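Local atomic coordinates of acetylene hydratase (PDB entry 2E7Z), a protein that catalyses the non-redox hydration of acetylene to acetaldehyde, using a tungsten-bis(molybdopterin guanine dinucleotide) cofactor and a [4Fe-4S] cluster. Residues L119-N124 with E506-K511; P405-F410 with L430-L435. All coordinates share one frame; numbering follows the deposited sequence.

Contact 1 of 2, residues L119-N124 with E506-K511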
loop_
_atom_site.group_PDB
_atom_site.type_symbol
_atom_site.label_atom_id
_atom_site.label_comp_id
_atom_site.label_asym_id
_atom_site.label_seq_id
_atom_site.Cartn_x
_atom_site.Cartn_y
_atom_site.Cartn_z
ATOM N N LEU A 119 15.201 -9.779 -3.840
ATOM C CA LEU A 119 14.345 -10.590 -3.008
ATOM C C LEU A 119 13.533 -11.578 -3.834
ATOM O O LEU A 119 13.557 -12.760 -3.562
ATOM C CB LEU A 119 13.476 -9.692 -2.102
ATOM C CG LEU A 119 12.559 -10.398 -1.097
ATOM C CD1 LEU A 119 11.224 -10.932 -1.678
ATOM C CD2 LEU A 119 13.278 -11.478 -0.257
ATOM N N ARG A 120 12.837 -11.088 -4.859
ATOM C CA ARG A 120 12.101 -12.039 -5.702
ATOM C C ARG A 120 13.085 -12.918 -6.496
ATOM O O ARG A 120 12.779 -14.062 -6.792
ATOM C CB ARG A 120 11.116 -11.361 -6.660
ATOM C CG ARG A 120 9.980 -10.662 -5.935
ATOM C CD ARG A 120 9.056 -11.586 -5.134
ATOM N NE ARG A 120 8.239 -12.556 -5.886
ATOM C CZ ARG A 120 7.040 -12.269 -6.379
ATOM N NH1 ARG A 120 6.554 -11.028 -6.360
ATOM N NH2 ARG A 120 6.372 -13.248 -6.994
ATOM N N ARG A 121 14.275 -12.378 -6.816
ATOM C CA ARG A 121 15.327 -13.183 -7.436
ATOM C C ARG A 121 15.593 -14.434 -6.606
ATOM O O ARG A 121 15.578 -15.566 -7.103
ATOM C CB ARG A 121 16.568 -12.340 -7.644
ATOM C CG ARG A 121 17.714 -12.998 -8.410
ATOM C CD ARG A 121 18.845 -11.993 -8.480
ATOM N NE ARG A 121 19.983 -12.445 -9.289
ATOM C CZ ARG A 121 20.141 -12.182 -10.594
ATOM N NH1 ARG A 121 19.220 -11.471 -11.262
ATOM N NH2 ARG A 121 21.221 -12.647 -11.247
ATOM N N PHE A 122 15.842 -14.226 -5.320
ATOM C CA PHE A 122 16.062 -15.326 -4.400
ATOM C C PHE A 122 14.890 -16.293 -4.348
ATOM O O PHE A 122 15.076 -17.514 -4.466
ATOM C CB PHE A 122 16.334 -14.743 -2.991
ATOM C CG PHE A 122 16.371 -15.764 -1.894
ATOM C CD1 PHE A 122 17.481 -16.586 -1.732
ATOM C CD2 PHE A 122 15.320 -15.883 -1.000
ATOM C CE1 PHE A 122 17.515 -17.554 -0.754
ATOM C CE2 PHE A 122 15.360 -16.832 0.028
ATOM C CZ PHE A 122 16.459 -17.669 0.137
ATOM N N MET A 123 13.674 -15.761 -4.195
ATOM C CA MET A 123 12.512 -16.630 -4.121
ATOM C C MET A 123 12.332 -17.421 -5.421
ATOM O O MET A 123 11.982 -18.600 -5.371
ATOM C CB MET A 123 11.241 -15.837 -3.842
ATOM C CG MET A 123 11.263 -15.197 -2.450
ATOM S SD MET A 123 9.664 -14.395 -2.088
ATOM C CE MET A 123 8.627 -15.857 -1.788
ATOM N N ASN A 124 12.578 -16.776 -6.564
ATOM C CA ASN A 124 12.365 -17.426 -7.872
ATOM C C ASN A 124 13.385 -18.505 -8.130
ATOM O O ASN A 124 13.050 -19.527 -8.713
ATOM C CB ASN A 124 12.319 -16.353 -8.959
ATOM C CG ASN A 124 11.015 -15.559 -8.908
ATOM O OD1 ASN A 124 10.006 -16.059 -8.400
ATOM N ND2 ASN A 124 11.021 -14.340 -9.452
ATOM N N GLU A 506 26.212 -18.145 -7.378
ATOM C CA GLU A 506 26.500 -17.784 -8.771
ATOM C C GLU A 506 25.513 -16.767 -9.337
ATOM O O GLU A 506 25.822 -16.078 -10.311
ATOM C CB GLU A 506 26.603 -19.017 -9.690
ATOM C CG GLU A 506 25.381 -19.913 -9.752
ATOM C CD GLU A 506 25.456 -21.099 -8.791
ATOM O OE1 GLU A 506 25.259 -20.910 -7.568
ATOM O OE2 GLU A 506 25.692 -22.231 -9.270
ATOM N N HIS A 507 24.324 -16.696 -8.740
ATOM C CA HIS A 507 23.312 -15.744 -9.171
ATOM C C HIS A 507 23.304 -14.413 -8.457
ATOM O O HIS A 507 22.513 -13.535 -8.797
ATOM C CB HIS A 507 21.923 -16.376 -9.126
ATOM C CG HIS A 507 21.587 -17.080 -10.407
ATOM N ND1 HIS A 507 21.795 -18.425 -10.598
ATOM C CD2 HIS A 507 21.096 -16.607 -11.575
ATOM C CE1 HIS A 507 21.442 -18.759 -11.831
ATOM N NE2 HIS A 507 21.025 -17.665 -12.453
ATOM N N PHE A 508 24.233 -14.248 -7.529
ATOM C CA PHE A 508 24.302 -13.011 -6.765
ATOM C C PHE A 508 25.723 -12.478 -6.756
ATOM O O PHE A 508 26.402 -12.499 -5.721
ATOM C CB PHE A 508 23.803 -13.214 -5.321
ATOM C CG PHE A 508 22.329 -13.562 -5.242
ATOM C CD1 PHE A 508 21.905 -14.873 -5.454
ATOM C CD2 PHE A 508 21.364 -12.568 -5.050
ATOM C CE1 PHE A 508 20.571 -15.192 -5.435
ATOM C CE2 PHE A 508 20.029 -12.905 -4.994
ATOM C CZ PHE A 508 19.629 -14.215 -5.215
ATOM N N PRO A 509 26.178 -11.972 -7.906
ATOM C CA PRO A 509 27.577 -11.567 -8.034
ATOM C C PRO A 509 27.916 -10.298 -7.273
ATOM O O PRO A 509 29.077 -10.078 -6.954
ATOM C CB PRO A 509 27.731 -11.339 -9.550
ATOM C CG PRO A 509 26.379 -10.979 -10.011
ATOM C CD PRO A 509 25.449 -11.824 -9.184
ATOM N N TRP A 510 26.911 -9.500 -6.951
ATOM C CA TRP A 510 27.133 -8.231 -6.262
ATOM C C TRP A 510 27.499 -8.542 -4.824
ATOM O O TRP A 510 26.740 -9.180 -4.109
ATOM C CB TRP A 510 25.865 -7.356 -6.339
ATOM C CG TRP A 510 25.280 -7.407 -7.699
ATOM C CD1 TRP A 510 25.724 -6.750 -8.814
ATOM C CD2 TRP A 510 24.173 -8.212 -8.112
ATOM N NE1 TRP A 510 24.944 -7.096 -9.900
ATOM C CE2 TRP A 510 23.979 -7.979 -9.488
ATOM C CE3 TRP A 510 23.310 -9.092 -7.442
ATOM C CZ2 TRP A 510 22.968 -8.607 -10.210
ATOM C CZ3 TRP A 510 22.309 -9.714 -8.148
ATOM C CH2 TRP A 510 22.148 -9.472 -9.530
ATOM N N LYS A 511 28.699 -8.153 -4.426
ATOM C CA LYS A 511 29.202 -8.553 -3.106
ATOM C C LYS A 511 28.540 -7.811 -1.951
ATOM O O LYS A 511 28.571 -8.297 -0.818
ATOM C CB LYS A 511 30.723 -8.395 -2.983
ATOM C CG LYS A 511 31.533 -9.208 -3.988
ATOM C CD LYS A 511 31.079 -10.662 -4.077
ATOM C CE LYS A 511 31.787 -11.389 -5.212
ATOM N NZ LYS A 511 31.215 -12.747 -5.418
#
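Arg-121, on helix 118-126, carries most of this contact and reaches across to the backbone of His-507. With CG anti to the backbone N (chi1 -174°) and the chain extended as far as NE, it holds its guanidinium side-on to one carbonyl: NE lies 2.8 Å and NH2 2.9 Å from His-507 O. Both bonds are bent, as expected when two donors share one acceptor, and the oxygen lies close to the guanidinium plane, so the pair fixes the rotation of the group. Trp-510 meets Arg-121 tip to tip: its CH2 stands over the centre of one guanidinium face, 3.5 Å from CZ, with the two planes 68° apart. NH1 turns elsewhere, to Ile-337 O. Nearer the helix, the Arg-121 chain slides past Phe-508, whose CE2 is 3.8 Å from CD. Phe-122 follows: its N lies at the edge of the Phe-508 ring, and its CB is 4.0 Å from CZ of that ring. The Phe-122 side chain is about 12 Å from that of cofactor-binding Tyr-439. A side-on arginine grip on one main-chain carbonyl, with aromatic packing, thus ties helix 118-126 to the loop between helices 491-501 and 513-520.

Contact 2 of 2, residues P405-F410 with L430-L435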
loop_
_atom_site.group_PDB
_atom_site.type_symbol
_atom_site.label_atom_id
_atom_site.label_comp_id
_atom_site.label_asym_id
_atom_site.label_seq_id
_atom_site.Cartn_x
_atom_site.Cartn_y
_atom_site.Cartn_z
ATOM N N PRO A 405 0.933 -27.064 2.770
ATOM C CA PRO A 405 1.547 -26.348 3.883
ATOM C C PRO A 405 2.510 -25.240 3.519
ATOM O O PRO A 405 3.317 -25.376 2.620
ATOM C CB PRO A 405 2.311 -27.446 4.643
ATOM C CG PRO A 405 1.913 -28.739 4.051
ATOM C CD PRO A 405 1.320 -28.482 2.715
ATOM N N VAL A 406 2.421 -24.149 4.268
ATOM C CA VAL A 406 3.454 -23.110 4.292
ATOM C C VAL A 406 4.024 -23.158 5.709
ATOM O O VAL A 406 3.257 -23.130 6.683
ATOM C CB VAL A 406 2.870 -21.729 3.990
ATOM C CG1 VAL A 406 3.885 -20.607 4.288
ATOM C CG2 VAL A 406 2.415 -21.676 2.542
ATOM N N LYS A 407 5.342 -23.326 5.820
ATOM C CA LYS A 407 5.981 -23.651 7.085
ATOM C C LYS A 407 7.167 -22.779 7.400
ATOM O O LYS A 407 7.661 -22.866 8.521
ATOM C CB LYS A 407 6.415 -25.134 7.091
ATOM C CG LYS A 407 5.204 -26.067 7.175
ATOM C CD LYS A 407 4.577 -26.053 8.567
ATOM C CE LYS A 407 3.414 -27.023 8.611
ATOM N NZ LYS A 407 2.864 -27.007 9.965
ATOM N N ALA A 408 7.627 -21.966 6.448
ATOM C CA ALA A 408 8.621 -20.926 6.735
ATOM C C ALA A 408 8.030 -19.580 6.351
ATOM O O ALA A 408 7.377 -19.488 5.313
ATOM C CB ALA A 408 9.941 -21.156 5.983
ATOM N N PHE A 409 8.283 -18.548 7.154
ATOM C CA PHE A 409 7.697 -17.243 6.917
ATOM C C PHE A 409 8.706 -16.143 7.251
ATOM O O PHE A 409 9.272 -16.114 8.356
ATOM C CB PHE A 409 6.388 -17.103 7.695
ATOM C CG PHE A 409 5.648 -15.806 7.437
ATOM C CD1 PHE A 409 5.864 -14.659 8.204
ATOM C CD2 PHE A 409 4.716 -15.751 6.395
ATOM C CE1 PHE A 409 5.143 -13.482 7.937
ATOM C CE2 PHE A 409 3.967 -14.577 6.166
ATOM C CZ PHE A 409 4.211 -13.454 6.899
ATOM N N PHE A 410 8.958 -15.265 6.274
ATOM C CA PHE A 410 9.857 -14.132 6.470
ATOM C C PHE A 410 9.041 -12.847 6.424
ATOM O O PHE A 410 8.296 -12.615 5.457
ATOM C CB PHE A 410 10.968 -14.009 5.414
ATOM C CG PHE A 410 11.927 -15.153 5.329
ATOM C CD1 PHE A 410 11.974 -16.170 6.259
ATOM C CD2 PHE A 410 12.825 -15.170 4.257
ATOM C CE1 PHE A 410 12.910 -17.218 6.138
ATOM C CE2 PHE A 410 13.762 -16.192 4.134
ATOM C CZ PHE A 410 13.819 -17.201 5.106
ATOM N N LEU A 430 0.985 -17.942 11.861
ATOM C CA LEU A 430 2.333 -17.795 12.427
ATOM C C LEU A 430 2.635 -18.884 13.473
ATOM O O LEU A 430 3.727 -19.459 13.479
ATOM C CB LEU A 430 2.505 -16.378 13.026
ATOM C CG LEU A 430 2.570 -15.308 11.918
ATOM C CD1 LEU A 430 2.407 -13.917 12.592
ATOM C CD2 LEU A 430 3.887 -15.387 11.162
ATOM N N MET A 431 1.663 -19.207 14.320
ATOM C CA MET A 431 1.866 -20.242 15.345
ATOM C C MET A 431 2.039 -21.650 14.743
ATOM O O MET A 431 2.523 -22.545 15.429
ATOM C CB MET A 431 0.724 -20.227 16.378
ATOM C CG MET A 431 0.736 -18.994 17.280
ATOM S SD MET A 431 2.233 -18.931 18.285
ATOM C CE MET A 431 2.061 -20.416 19.288
ATOM N N ASN A 432 1.681 -21.842 13.477
ATOM C CA ASN A 432 1.860 -23.154 12.836
ATOM C C ASN A 432 3.131 -23.240 11.989
ATOM O O ASN A 432 3.344 -24.237 11.322
ATOM C CB ASN A 432 0.626 -23.476 11.989
ATOM C CG ASN A 432 0.502 -24.949 11.656
ATOM O OD1 ASN A 432 0.066 -25.307 10.552
ATOM N ND2 ASN A 432 0.820 -25.797 12.582
ATOM N N GLN A 433 3.972 -22.208 12.049
ATOM C CA GLN A 433 5.239 -22.183 11.303
ATOM C C GLN A 433 6.333 -22.965 11.986
ATOM O O GLN A 433 6.373 -23.034 13.204
ATOM C CB GLN A 433 5.713 -20.735 11.069
ATOM C CG GLN A 433 4.753 -19.883 10.244
ATOM C CD GLN A 433 4.421 -20.593 8.939
ATOM O OE1 GLN A 433 5.225 -20.594 8.020
ATOM N NE2 GLN A 433 3.248 -21.224 8.869
ATOM N N ASP A 434 7.206 -23.556 11.168
ATOM C CA ASP A 434 8.430 -24.186 11.675
ATOM C C ASP A 434 9.591 -23.184 11.730
ATOM O O ASP A 434 10.502 -23.345 12.536
ATOM C CB ASP A 434 8.812 -25.367 10.780
ATOM C CG ASP A 434 7.858 -26.519 10.903
ATOM O OD1 ASP A 434 7.248 -26.688 11.980
ATOM O OD2 ASP A 434 7.736 -27.263 9.920
ATOM N N LEU A 435 9.533 -22.122 10.925
ATOM C CA LEU A 435 10.567 -21.086 10.907
ATOM C C LEU A 435 9.951 -19.745 10.611
ATOM O O LEU A 435 9.279 -19.603 9.595
ATOM C CB LEU A 435 11.631 -21.384 9.842
ATOM C CG LEU A 435 12.719 -20.323 9.615
ATOM C CD1 LEU A 435 13.616 -20.149 10.847
ATOM C CD2 LEU A 435 13.594 -20.702 8.445
HETATM O O HOH W 1 1.289 -28.298 12.218
HETATM O O HOH W 2 5.591 -28.974 10.532
#
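Ala-408 and Leu-435 pair as parallel strand neighbours, their CA atoms 4.6 Å apart, where strands 408-412 and 435-440 start side by side in a beta-alpha-beta unit whose helix is 423-431. Lys-407 O accepts from both Asp-434 N and Leu-435 N, and Leu-435 O takes Phe-409 N at 2.8 Å. Just ahead of the strand, Gln-433 folds back at chi2 (-53°) and adds a side-chain bond to the backbone: NE2 lies 2.9 Å from Val-406 O, above that carbonyl's plane, and also bonds Gly-429 O of the helix. On the face toward helix 423-431, Phe-409 has CG anti to its backbone N (chi1 -176°), which sends CG toward Leu-430, and CD1 meets Leu-430 CD2 at 3.6 Å. The Phe-409 side chain is about 6 Å from those of Ser-414 and Tyr-420, which bind the tungsten cofactor, so this crossover lies beside the site. Ala-408 and Leu-435 instead share the other face of the sheet. Lys-407 runs past Asp-434, its CD 3.6 Å from OD2, and its ammonium bonds Glu-401 OE2. NZ also donates to Asn-432 O at 3.1 Å, and weakly to a water that accepts from Asn-432 ND2 at 2.6 Å.

From the N terminus the chain runs through helix 118-126, the first side of contact 1, then passes through the four-stranded parallel sheet centred on strands 163-167 and 192-196 before reaching strand 408-412. Contact 2 closes a short loop, with 19 residues between its segments, and pairs neighbouring strands of the mixed sheet whose connection is helix 423-431. The chain leaves along strand 435-440 and, after helix 491-501, returns at 506-511 to close contact 1, whose 381 intervening residues include contact 2. The loops are nested, not crossed. The centres lie about 23 Å apart: one pins a late loop to an early helix, the other sets two adjacent strands of the mixed sheet in register.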